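Local structure of glypican-1 (Homo sapiens, 4YWT) at residues A[265-279]-A[393-405]. The protein is a cell-surface proteoglycan whose heparan sulfate chains bind alpha-4 (V) collagen, with a part in Schwann cell myelination. The protein carries 3 engineered substitutions. Sequence-based numbering, arbitrary orientation. Where two conformers were deposited one is given.
Sequences RPCPDYCRNVLKGCL and ISLPGTLCSEKMA
Cys271 and Cys400 close a disulfide between helix 268-278 and helix 391-404, with SG to SG 2.0 Å and a dihedral of -97° about the S-S bond. The two half-cystines reach it differently: SG of Cys271 lies opposite its own backbone N (chi1 -180°), whereas SG of Cys400 stands beside its backbone N. One turn on from Cys271, Leu275 is a knob set in a hole made by Pro396, Leu399, Cys400 and Met404. CB of Leu275 rests on Pro396 CB at 3.6 Å. With CG turned away from the carbonyl carbon, CD1 of Leu275 enters between Cys400 SG at 3.5 Å and Leu399 CB at 3.7 Å; a branched aliphatic end suits this pocket of carbon and sulfur. The helices run in roughly opposing directions but are strongly inclined, at 137°, their axes 8.7 Å apart at closest approach. This disulfide belongs to the cysteine-rich end of the elongated, mainly helical glypican core, where Cys267 pairs with Cys414 and Cys278 with Cys245, so helix 268-278 and its N-cap residue Cys267 are tied to three other parts of the chain. Pro396 is a compact apolar knuckle, and its missing N-H fits the kink in helix 391-404. Its CG meets CG of Lys276 at 3.8 Å, while the extended lysine carries NZ on to the carbonyl of Met428. Past the helix end, Leu279 lays CD1 across Leu395 CB at 4.0 Å; helix 70-129 packs against Leu395, Leu399 and Met404. Beside the disulfide, the guanidinium edge of Arg272 meets Cys400 CB, with Pro268 CB over one face. At the other end, Pro266 CD abuts the carbonyl oxygen of Met404, and the small methyl of Ala405 fits close to the backbone of Pro266 and Pro268.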
ATOM      1  N   ARG A 265     -19.004 -29.835   7.322  1.00 62.85           N
ATOM      2  CA  ARG A 265     -18.259 -28.657   6.900  1.00 62.33           C
ATOM      3  C   ARG A 265     -16.803 -29.028   6.637  1.00 61.34           C
ATOM      4  O   ARG A 265     -16.276 -29.955   7.253  1.00 55.96           O
ATOM      5  CB  ARG A 265     -18.364 -27.553   7.957  1.00 66.30           C
ATOM      6  CG  ARG A 265     -19.646 -26.740   7.856  1.00 73.55           C
ATOM      7  CD  ARG A 265     -19.670 -25.938   6.563  1.00 78.47           C
ATOM      8  NE  ARG A 265     -20.976 -25.342   6.296  1.00 87.02           N
ATOM      9  CZ  ARG A 265     -21.733 -25.648   5.247  1.00 93.17           C
ATOM     10  NH1 ARG A 265     -21.314 -26.544   4.364  1.00 94.05           N
ATOM     11  NH2 ARG A 265     -22.908 -25.057   5.079  1.00 96.52           N
ATOM     12  N   PRO A 266     -16.150 -28.306   5.711  1.00 53.99           N
ATOM     13  CA  PRO A 266     -14.796 -28.664   5.273  1.00 52.09           C
ATOM     14  C   PRO A 266     -13.748 -28.561   6.372  1.00 41.22           C
ATOM     15  O   PRO A 266     -13.819 -27.670   7.216  1.00 41.05           O
ATOM     16  CB  PRO A 266     -14.502 -27.639   4.169  1.00 40.93           C
ATOM     17  CG  PRO A 266     -15.835 -27.152   3.724  1.00 41.87           C
ATOM     18  CD  PRO A 266     -16.687 -27.167   4.949  1.00 62.42           C
ATOM     19  N   CYS A 267     -12.787 -29.478   6.359  1.00 51.68           N
ATOM     20  CA  CYS A 267     -11.672 -29.401   7.288  0.68 50.32           C
ATOM     21  C   CYS A 267     -10.809 -28.182   6.965  1.00 38.89           C
ATOM     22  O   CYS A 267     -10.602 -27.851   5.799  1.00 38.25           O
ATOM     23  CB  CYS A 267     -10.840 -30.686   7.246  0.68 49.17           C
ATOM     24  SG  CYS A 267     -11.704 -32.154   7.874  0.68 66.39           S
ATOM     25  N   PRO A 268     -10.326 -27.497   8.013  1.00 43.90           N
ATOM     26  CA  PRO A 268      -9.480 -26.306   7.864  1.00 42.61           C
ATOM     27  C   PRO A 268      -8.275 -26.509   6.941  1.00 46.91           C
ATOM     28  O   PRO A 268      -8.060 -25.694   6.044  1.00 45.55           O
ATOM     29  CB  PRO A 268      -9.024 -26.031   9.296  1.00 46.52           C
ATOM     30  CG  PRO A 268     -10.163 -26.511  10.129  1.00 47.87           C
ATOM     31  CD  PRO A 268     -10.700 -27.729   9.421  1.00 44.19           C
ATOM     32  N   ASP A 269      -7.510 -27.577   7.153  1.00 46.87           N
ATOM     33  CA  ASP A 269      -6.321 -27.839   6.343  1.00 47.04           C
ATOM     34  C   ASP A 269      -6.681 -28.174   4.896  1.00 47.76           C
ATOM     35  O   ASP A 269      -5.941 -27.841   3.968  1.00 42.26           O
ATOM     36  CB  ASP A 269      -5.496 -28.972   6.959  1.00 47.45           C
ATOM     37  CG  ASP A 269      -4.796 -28.554   8.240  1.00 49.29           C
ATOM     38  OD1 ASP A 269      -4.745 -27.337   8.519  1.00 53.96           O
ATOM     39  OD2 ASP A 269      -4.290 -29.439   8.962  1.00 52.87           O
ATOM     40  N   TYR A 270      -7.816 -28.838   4.717  1.00 45.46           N
ATOM     41  CA  TYR A 270      -8.348 -29.140   3.391  1.00 50.40           C
ATOM     42  C   TYR A 270      -8.631 -27.838   2.639  1.00 41.18           C
ATOM     43  O   TYR A 270      -8.091 -27.593   1.550  1.00 36.10           O
ATOM     44  CB  TYR A 270      -9.617 -29.991   3.522  1.00 46.03           C
ATOM     45  CG  TYR A 270     -10.299 -30.359   2.222  1.00 45.91           C
ATOM     46  CD1 TYR A 270      -9.584 -30.465   1.035  1.00 46.97           C
ATOM     47  CD2 TYR A 270     -11.666 -30.606   2.187  1.00 40.29           C
ATOM     48  CE1 TYR A 270     -10.214 -30.800  -0.150  1.00 46.62           C
ATOM     49  CE2 TYR A 270     -12.304 -30.942   1.008  1.00 40.80           C
ATOM     50  CZ  TYR A 270     -11.573 -31.038  -0.156  1.00 45.08           C
ATOM     51  OH  TYR A 270     -12.207 -31.372  -1.331  1.00 44.12           O
ATOM     52  N   CYS A 271      -9.476 -27.007   3.242  1.00 36.63           N
ATOM     53  CA  CYS A 271      -9.809 -25.689   2.715  1.00 40.79           C
ATOM     54  C   CYS A 271      -8.555 -24.880   2.393  1.00 34.90           C
ATOM     55  O   CYS A 271      -8.480 -24.206   1.362  1.00 34.51           O
ATOM     56  CB  CYS A 271     -10.683 -24.932   3.720  1.00 36.40           C
ATOM     57  SG  CYS A 271     -11.186 -23.272   3.215  1.00 59.07           S
ATOM     58  N   ARG A 272      -7.568 -24.964   3.279  1.00 34.44           N
ATOM     59  CA  ARG A 272      -6.340 -24.200   3.126  1.00 42.55           C
ATOM     60  C   ARG A 272      -5.491 -24.700   1.964  1.00 33.27           C
ATOM     61  O   ARG A 272      -4.889 -23.903   1.255  1.00 34.59           O
ATOM     62  CB  ARG A 272      -5.529 -24.228   4.420  1.00 48.02           C
ATOM     63  CG  ARG A 272      -5.661 -22.953   5.232  1.00 48.31           C
ATOM     64  CD  ARG A 272      -5.436 -23.206   6.708  1.00 55.67           C
ATOM     65  NE  ARG A 272      -6.528 -22.664   7.511  1.00 64.18           N
ATOM     66  CZ  ARG A 272      -6.687 -22.898   8.809  1.00 70.41           C
ATOM     67  NH1 ARG A 272      -7.710 -22.362   9.460  1.00 74.93           N
ATOM     68  NH2 ARG A 272      -5.824 -23.668   9.457  1.00 72.57           N
ATOM     69  N   ASN A 273      -5.442 -26.013   1.767  1.00 33.96           N
ATOM     70  CA  ASN A 273      -4.731 -26.552   0.614  1.00 34.05           C
ATOM     71  C   ASN A 273      -5.430 -26.162  -0.679  1.00 34.23           C
ATOM     72  O   ASN A 273      -4.777 -25.797  -1.666  1.00 33.96           O
ATOM     73  CB  ASN A 273      -4.599 -28.070   0.712  1.00 34.89           C
ATOM     74  CG  ASN A 273      -3.290 -28.496   1.344  1.00 35.38           C
ATOM     75  OD1 ASN A 273      -2.521 -27.662   1.817  1.00 37.34           O
ATOM     76  ND2 ASN A 273      -3.026 -29.796   1.347  1.00 35.48           N
ATOM     77  N   VAL A 274      -6.759 -26.218  -0.666  1.00 34.84           N
ATOM     78  CA  VAL A 274      -7.535 -25.808  -1.832  1.00 35.21           C
ATOM     79  C   VAL A 274      -7.259 -24.352  -2.201  1.00 38.73           C
ATOM     80  O   VAL A 274      -6.915 -24.052  -3.345  1.00 38.35           O
ATOM     81  CB  VAL A 274      -9.046 -25.989  -1.606  1.00 44.33           C
ATOM     82  CG1 VAL A 274      -9.829 -25.381  -2.759  1.00 36.54           C
ATOM     83  CG2 VAL A 274      -9.386 -27.463  -1.443  1.00 46.04           C
ATOM     84  N   LEU A 275      -7.395 -23.451  -1.233  1.00 33.80           N
ATOM     85  CA  LEU A 275      -7.209 -22.029  -1.511  1.00 33.07           C
ATOM     86  C   LEU A 275      -5.755 -21.684  -1.831  1.00 32.27           C
ATOM     87  O   LEU A 275      -5.493 -20.790  -2.633  1.00 31.93           O
ATOM     88  CB  LEU A 275      -7.707 -21.177  -0.342  1.00 32.75           C
ATOM     89  CG  LEU A 275      -9.221 -21.210  -0.117  1.00 45.03           C
ATOM     90  CD1 LEU A 275      -9.653 -20.112   0.840  1.00 33.39           C
ATOM     91  CD2 LEU A 275      -9.966 -21.095  -1.439  1.00 45.06           C
ATOM     92  N   LYS A 276      -4.814 -22.393  -1.212  1.00 36.54           N
ATOM     93  CA  LYS A 276      -3.403 -22.223  -1.549  1.00 33.23           C
ATOM     94  C   LYS A 276      -3.155 -22.649  -2.987  1.00 32.50           C
ATOM     95  O   LYS A 276      -2.303 -22.084  -3.671  1.00 32.69           O
ATOM     96  CB  LYS A 276      -2.502 -23.017  -0.602  1.00 31.57           C
ATOM     97  CG  LYS A 276      -2.163 -22.285   0.686  1.00 32.64           C
ATOM     98  CD  LYS A 276      -1.240 -23.108   1.568  1.00 34.84           C
ATOM     99  CE  LYS A 276      -0.892 -22.362   2.844  1.00 39.25           C
ATOM    100  NZ  LYS A 276       0.362 -22.869   3.467  1.00 42.50           N
ATOM    101  N   GLY A 277      -3.904 -23.650  -3.441  1.00 38.10           N
ATOM    102  CA  GLY A 277      -3.851 -24.051  -4.834  1.00 37.59           C
ATOM    103  C   GLY A 277      -4.430 -22.976  -5.737  1.00 37.56           C
ATOM    104  O   GLY A 277      -3.851 -22.637  -6.769  1.00 39.32           O
ATOM    105  N   CYS A 278      -5.572 -22.428  -5.335  1.00 36.24           N
ATOM    106  CA  CYS A 278      -6.271 -21.423  -6.129  1.00 33.85           C
ATOM    107  C   CYS A 278      -5.548 -20.080  -6.160  1.00 38.03           C
ATOM    108  O   CYS A 278      -5.567 -19.380  -7.172  1.00 33.14           O
ATOM    109  CB  CYS A 278      -7.690 -21.217  -5.594  1.00 40.57           C
ATOM    110  SG  CYS A 278      -8.759 -22.666  -5.710  1.00 60.38           S
ATOM    111  N   LEU A 279      -4.911 -19.723  -5.050  1.00 40.37           N
ATOM    112  CA  LEU A 279      -4.350 -18.385  -4.899  1.00 39.42           C
ATOM    113  C   LEU A 279      -2.824 -18.386  -4.858  1.00 30.62           C
ATOM    114  O   LEU A 279      -2.214 -17.582  -4.155  1.00 30.74           O
ATOM    115  CB  LEU A 279      -4.905 -17.731  -3.633  1.00 36.08           C
ATOM    116  CG  LEU A 279      -6.429 -17.762  -3.491  1.00 37.40           C
ATOM    117  CD1 LEU A 279      -6.861 -17.082  -2.200  1.00 38.10           C
ATOM    118  CD2 LEU A 279      -7.099 -17.117  -4.697  1.00 31.86           C
ATOM    119  N   ILE A 393      -0.295 -14.206   1.499  1.00 26.98           N
ATOM    120  CA  ILE A 393      -0.203 -15.590   1.945  1.00 27.59           C
ATOM    121  C   ILE A 393      -1.188 -15.873   3.075  1.00 36.88           C
ATOM    122  O   ILE A 393      -1.447 -17.028   3.406  1.00 40.04           O
ATOM    123  CB  ILE A 393       1.213 -15.947   2.419  1.00 27.45           C
ATOM    124  CG1 ILE A 393       1.540 -15.211   3.716  1.00 27.20           C
ATOM    125  CG2 ILE A 393       2.235 -15.637   1.333  1.00 41.79           C
ATOM    126  CD1 ILE A 393       2.726 -15.777   4.433  1.00 27.46           C
ATOM    127  N   SER A 394      -1.732 -14.816   3.669  1.00 39.50           N
ATOM    128  CA  SER A 394      -2.708 -14.984   4.735  1.00 40.49           C
ATOM    129  C   SER A 394      -4.107 -15.134   4.153  1.00 33.32           C
ATOM    130  O   SER A 394      -5.041 -15.493   4.868  1.00 29.22           O
ATOM    131  CB  SER A 394      -2.670 -13.805   5.709  1.00 39.15           C
ATOM    132  OG  SER A 394      -3.276 -12.659   5.140  1.00 42.86           O
ATOM    133  N   LEU A 395      -4.245 -14.852   2.859  1.00 28.42           N
ATOM    134  CA  LEU A 395      -5.535 -15.008   2.174  1.00 41.07           C
ATOM    135  C   LEU A 395      -6.250 -16.351   2.433  1.00 45.72           C
ATOM    136  O   LEU A 395      -7.419 -16.349   2.831  1.00 48.45           O
ATOM    137  CB  LEU A 395      -5.363 -14.809   0.664  1.00 40.90           C
ATOM    138  CG  LEU A 395      -5.359 -13.374   0.141  1.00 43.52           C
ATOM    139  CD1 LEU A 395      -5.302 -13.368  -1.379  1.00 45.21           C
ATOM    140  CD2 LEU A 395      -6.584 -12.628   0.638  1.00 46.91           C
ATOM    141  N   PRO A 396      -5.567 -17.498   2.217  1.00 42.35           N
ATOM    142  CA  PRO A 396      -6.300 -18.757   2.409  1.00 43.97           C
ATOM    143  C   PRO A 396      -6.741 -18.973   3.854  1.00 42.69           C
ATOM    144  O   PRO A 396      -7.871 -19.394   4.092  1.00 45.54           O
ATOM    145  CB  PRO A 396      -5.281 -19.829   1.994  1.00 41.33           C
ATOM    146  CG  PRO A 396      -4.253 -19.105   1.192  1.00 39.12           C
ATOM    147  CD  PRO A 396      -4.175 -17.749   1.805  1.00 40.41           C
ATOM    148  N   GLY A 397      -5.852 -18.680   4.798  1.00 41.34           N
ATOM    149  CA  GLY A 397      -6.146 -18.851   6.209  1.00 31.34           C
ATOM    150  C   GLY A 397      -7.338 -18.038   6.674  1.00 42.66           C
ATOM    151  O   GLY A 397      -8.215 -18.551   7.367  1.00 40.60           O
ATOM    152  N   THR A 398      -7.379 -16.768   6.283  1.00 45.11           N
ATOM    153  CA  THR A 398      -8.458 -15.880   6.701  1.00 46.83           C
ATOM    154  C   THR A 398      -9.761 -16.193   5.972  1.00 46.88           C
ATOM    155  O   THR A 398     -10.833 -16.182   6.579  1.00 47.30           O
ATOM    156  CB  THR A 398      -8.095 -14.399   6.472  1.00 44.09           C
ATOM    157  OG1 THR A 398      -8.009 -14.133   5.067  1.00 51.24           O
ATOM    158  CG2 THR A 398      -6.770 -14.063   7.140  1.00 42.15           C
ATOM    159  N   LEU A 399      -9.671 -16.471   4.674  1.00 42.74           N
ATOM    160  CA  LEU A 399     -10.861 -16.804   3.897  1.00 46.06           C
ATOM    161  C   LEU A 399     -11.498 -18.100   4.386  1.00 41.96           C
ATOM    162  O   LEU A 399     -12.721 -18.235   4.390  1.00 41.68           O
ATOM    163  CB  LEU A 399     -10.528 -16.913   2.408  1.00 44.87           C
ATOM    164  CG  LEU A 399     -10.431 -15.588   1.653  1.00 47.06           C
ATOM    165  CD1 LEU A 399     -10.117 -15.823   0.183  1.00 43.81           C
ATOM    166  CD2 LEU A 399     -11.716 -14.792   1.812  1.00 46.58           C
ATOM    167  N   CYS A 400     -10.665 -19.050   4.799  1.00 44.11           N
ATOM    168  CA  CYS A 400     -11.156 -20.307   5.350  1.00 48.14           C
ATOM    169  C   CYS A 400     -11.725 -20.106   6.748  1.00 54.19           C
ATOM    170  O   CYS A 400     -12.796 -20.621   7.072  1.00 53.05           O
ATOM    171  CB  CYS A 400     -10.039 -21.351   5.389  1.00 50.81           C
ATOM    172  SG  CYS A 400      -9.643 -22.081   3.789  1.00 51.31           S
ATOM    173  N   SER A 401     -10.999 -19.356   7.571  1.00 54.97           N
ATOM    174  CA  SER A 401     -11.398 -19.126   8.955  1.00 58.83           C
ATOM    175  C   SER A 401     -12.720 -18.375   9.059  1.00 67.78           C
ATOM    176  O   SER A 401     -13.531 -18.653   9.942  1.00 70.15           O
ATOM    177  CB  SER A 401     -10.307 -18.355   9.702  1.00 58.51           C
ATOM    178  OG  SER A 401     -10.727 -18.012  11.011  1.00 61.56           O
ATOM    179  N   GLU A 402     -12.936 -17.431   8.150  1.00 68.42           N
ATOM    180  CA  GLU A 402     -14.105 -16.562   8.232  1.00 75.24           C
ATOM    181  C   GLU A 402     -15.372 -17.177   7.639  1.00 81.21           C
ATOM    182  O   GLU A 402     -16.448 -17.075   8.229  1.00 84.39           O
ATOM    183  CB  GLU A 402     -13.815 -15.227   7.540  1.00 74.26           C
ATOM    184  CG  GLU A 402     -12.940 -14.287   8.354  1.00 77.43           C
ATOM    185  CD  GLU A 402     -12.673 -12.972   7.643  1.00 81.29           C
ATOM    186  OE1 GLU A 402     -12.918 -12.893   6.421  1.00 82.30           O
ATOM    187  OE2 GLU A 402     -12.219 -12.017   8.310  1.00 81.01           O
ATOM    188  N   LYS A 403     -15.249 -17.818   6.482  1.00 79.33           N
ATOM    189  CA  LYS A 403     -16.433 -18.211   5.723  1.00 81.26           C
ATOM    190  C   LYS A 403     -16.659 -19.719   5.631  1.00 80.94           C
ATOM    191  O   LYS A 403     -17.603 -20.254   6.213  1.00 80.79           O
ATOM    192  CB  LYS A 403     -16.352 -17.631   4.309  1.00 81.38           C
ATOM    193  CG  LYS A 403     -15.843 -16.198   4.255  1.00 82.91           C
ATOM    194  CD  LYS A 403     -16.684 -15.340   3.326  1.00 86.28           C
ATOM    195  CE  LYS A 403     -16.143 -13.921   3.252  1.00 86.30           C
ATOM    196  NZ  LYS A 403     -15.247 -13.604   4.398  1.00 86.39           N
ATOM    197  N   MET A 404     -15.788 -20.394   4.890  1.00 79.67           N
ATOM    198  CA  MET A 404     -16.041 -21.759   4.437  1.00 78.86           C
ATOM    199  C   MET A 404     -15.812 -22.847   5.488  1.00 74.32           C
ATOM    200  O   MET A 404     -16.607 -23.780   5.601  1.00 75.88           O
ATOM    201  CB  MET A 404     -15.179 -22.035   3.208  1.00 81.62           C
ATOM    202  CG  MET A 404     -15.277 -20.921   2.181  1.00 82.37           C
ATOM    203  SD  MET A 404     -13.928 -20.867   0.993  1.00 88.63           S
ATOM    204  CE  MET A 404     -14.361 -19.374   0.107  1.00 64.68           C
ATOM    205  N   ALA A 405     -14.731 -22.730   6.251  1.00 66.49           N
ATOM    206  CA  ALA A 405     -14.398 -23.744   7.246  1.00 59.68           C
ATOM    207  C   ALA A 405     -15.004 -23.414   8.605  1.00 56.32           C
ATOM    208  O   ALA A 405     -15.344 -24.311   9.376  1.00 60.19           O
ATOM    209  CB  ALA A 405     -12.890 -23.898   7.363  1.00 57.38           C
TER